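Local coordinates for protein tyrosyl-tRNA synthetase (Archaeoglobus fulgidus, PDB 2CYB) that attaches tyrosine to tRNA(Tyr), probably in two steps, with activation by ATP to tyrosyl-AMP and then transfer to the acceptor end, at residues E65-L70 with K108-S113. Residues are numbered along the deposited sequence; the frame is centred on the assembly and turned at random.
Sequences EIIVLL and KFVLGS
Val68 and Phe109 sit side by side on neighbouring parallel strands at one border of the Rossmann-fold sheet of this class I synthetase, where 108-111 is the outermost strand beside 65-70. Five backbone hydrogen bonds join the segments, alternating in direction as parallel pairing requires: Lys108 N to Ile66 O, Val68 N to Lys108 O, Val110 N to Val68 O, Leu70 N to Val110 O at 2.8 Å, and Gly112 N to Leu70 O at 3.0 Å. On the face of Val68, Phe109 and Leu70, Val68 CB stands 4.2 Å from the centroid of the Phe109 ring, a CH-pi contact over its face. The chi1 of 174° sets Val68 CG1 anti to the backbone N, where it meets Phe109 CE2 at 3.8 Å, while Leu70 CD1 reaches the ring edge. Helix 83-99 packs on this ring through Phe97 and Ile98; an alanine in place of Phe109 would probably leave Val68 CG1 and Leu70 CD1 without their aromatic neighbour and open a gap beneath that helix. The other face carries Ile67, Leu69 and Val110. There Ile67 CG2 touches Val110 CG2 at 4.1 Å, and Leu69 CD1 lies 3.5 Å from Val110 O. Leu69 also lines the tyrosine pocket, and the backbone bonds and apolar contacts around it are consistent with a firm setting for that side chain.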
loop_
_atom_site.group_PDB
_atom_site.type_symbol
_atom_site.label_atom_id
_atom_site.label_comp_id
_atom_site.label_asym_id
_atom_site.label_seq_id
_atom_site.Cartn_x
_atom_site.Cartn_y
_atom_site.Cartn_z
ATOM N N GLU A 65 -21.701 -18.880 -13.186
ATOM C CA GLU A 65 -20.374 -19.173 -13.722
ATOM C C GLU A 65 -19.550 -19.065 -12.443
ATOM O O GLU A 65 -19.778 -18.149 -11.658
ATOM C CB GLU A 65 -19.906 -18.074 -14.688
ATOM C CG GLU A 65 -20.647 -17.985 -16.013
ATOM C CD GLU A 65 -20.065 -16.916 -16.935
ATOM O OE1 GLU A 65 -20.450 -16.875 -18.120
ATOM O OE2 GLU A 65 -19.223 -16.111 -16.478
ATOM N N ILE A 66 -18.607 -19.975 -12.227
ATOM C CA ILE A 66 -17.816 -19.945 -11.001
ATOM C C ILE A 66 -16.327 -19.707 -11.176
ATOM O O ILE A 66 -15.665 -20.354 -11.989
ATOM C CB ILE A 66 -17.977 -21.260 -10.197
ATOM C CG1 ILE A 66 -19.450 -21.504 -9.868
ATOM C CG2 ILE A 66 -17.154 -21.194 -8.914
ATOM C CD1 ILE A 66 -20.095 -20.414 -9.049
ATOM N N ILE A 67 -15.800 -18.769 -10.397
ATOM C CA ILE A 67 -14.376 -18.486 -10.427
ATOM C C ILE A 67 -13.812 -18.725 -9.032
ATOM O O ILE A 67 -14.399 -18.300 -8.038
ATOM C CB ILE A 67 -14.079 -17.021 -10.808
ATOM C CG1 ILE A 67 -14.545 -16.746 -12.237
ATOM C CG2 ILE A 67 -12.582 -16.746 -10.678
ATOM C CD1 ILE A 67 -14.245 -15.339 -12.703
ATOM N N VAL A 68 -12.691 -19.429 -8.958
ATOM C CA VAL A 68 -12.036 -19.664 -7.681
ATOM C C VAL A 68 -10.707 -18.941 -7.770
ATOM O O VAL A 68 -9.862 -19.278 -8.598
ATOM C CB VAL A 68 -11.758 -21.152 -7.419
ATOM C CG1 VAL A 68 -10.933 -21.310 -6.137
ATOM C CG2 VAL A 68 -13.069 -21.910 -7.289
ATOM N N LEU A 69 -10.527 -17.933 -6.927
ATOM C CA LEU A 69 -9.285 -17.175 -6.928
ATOM C C LEU A 69 -8.304 -17.699 -5.894
ATOM O O LEU A 69 -8.575 -17.678 -4.687
ATOM C CB LEU A 69 -9.556 -15.689 -6.655
ATOM C CG LEU A 69 -8.303 -14.820 -6.446
ATOM C CD1 LEU A 69 -7.481 -14.768 -7.731
ATOM C CD2 LEU A 69 -8.724 -13.420 -6.030
ATOM N N LEU A 70 -7.174 -18.198 -6.379
ATOM C CA LEU A 70 -6.112 -18.667 -5.509
ATOM C C LEU A 70 -5.321 -17.364 -5.352
ATOM O O LEU A 70 -4.506 -17.008 -6.199
ATOM C CB LEU A 70 -5.290 -19.747 -6.214
ATOM C CG LEU A 70 -6.099 -21.017 -6.542
ATOM C CD1 LEU A 70 -5.386 -21.854 -7.587
ATOM C CD2 LEU A 70 -6.308 -21.824 -5.277
ATOM N N LYS A 108 -13.621 -22.103 -12.798
ATOM C CA LYS A 108 -12.395 -21.602 -13.413
ATOM C C LYS A 108 -11.434 -21.122 -12.332
ATOM O O LYS A 108 -11.747 -20.188 -11.590
ATOM C CB LYS A 108 -12.718 -20.441 -14.355
ATOM C CG LYS A 108 -11.505 -19.831 -15.054
ATOM C CD LYS A 108 -11.928 -18.701 -15.988
ATOM C CE LYS A 108 -10.786 -18.227 -16.873
ATOM N NZ LYS A 108 -9.656 -17.665 -16.089
ATOM N N PHE A 109 -10.269 -21.758 -12.241
ATOM C CA PHE A 109 -9.279 -21.366 -11.250
ATOM C C PHE A 109 -8.365 -20.279 -11.798
ATOM O O PHE A 109 -7.872 -20.370 -12.926
ATOM C CB PHE A 109 -8.449 -22.575 -10.801
ATOM C CG PHE A 109 -9.237 -23.590 -10.019
ATOM C CD1 PHE A 109 -10.134 -24.440 -10.660
ATOM C CD2 PHE A 109 -9.121 -23.661 -8.633
ATOM C CE1 PHE A 109 -10.908 -25.340 -9.933
ATOM C CE2 PHE A 109 -9.888 -24.555 -7.894
ATOM C CZ PHE A 109 -10.785 -25.397 -8.542
ATOM N N VAL A 110 -8.157 -19.240 -10.995
ATOM C CA VAL A 110 -7.303 -18.124 -11.383
ATOM C C VAL A 110 -6.266 -17.844 -10.299
ATOM O O VAL A 110 -6.570 -17.887 -9.103
ATOM C CB VAL A 110 -8.140 -16.837 -11.623
ATOM C CG1 VAL A 110 -7.225 -15.641 -11.879
ATOM C CG2 VAL A 110 -9.067 -17.039 -12.808
ATOM N N LEU A 111 -5.034 -17.588 -10.721
ATOM C CA LEU A 111 -3.965 -17.257 -9.786
ATOM C C LEU A 111 -3.896 -15.733 -9.746
ATOM O O LEU A 111 -3.794 -15.084 -10.786
ATOM C CB LEU A 111 -2.619 -17.814 -10.263
ATOM C CG LEU A 111 -1.868 -18.820 -9.384
ATOM C CD1 LEU A 111 -0.494 -19.068 -9.991
ATOM C CD2 LEU A 111 -1.717 -18.305 -7.963
ATOM N N GLY A 112 -3.967 -15.160 -8.552
ATOM C CA GLY A 112 -3.908 -13.712 -8.438
ATOM C C GLY A 112 -2.753 -13.093 -9.212
ATOM O O GLY A 112 -2.947 -12.117 -9.942
ATOM N N SER A 113 -1.560 -13.657 -9.065
ATOM C CA SER A 113 -0.388 -13.126 -9.756
ATOM C C SER A 113 -0.562 -13.058 -11.278
ATOM O O SER A 113 0.214 -12.396 -11.960
ATOM C CB SER A 113 0.856 -13.951 -9.403
ATOM O OG SER A 113 0.629 -15.341 -9.565
#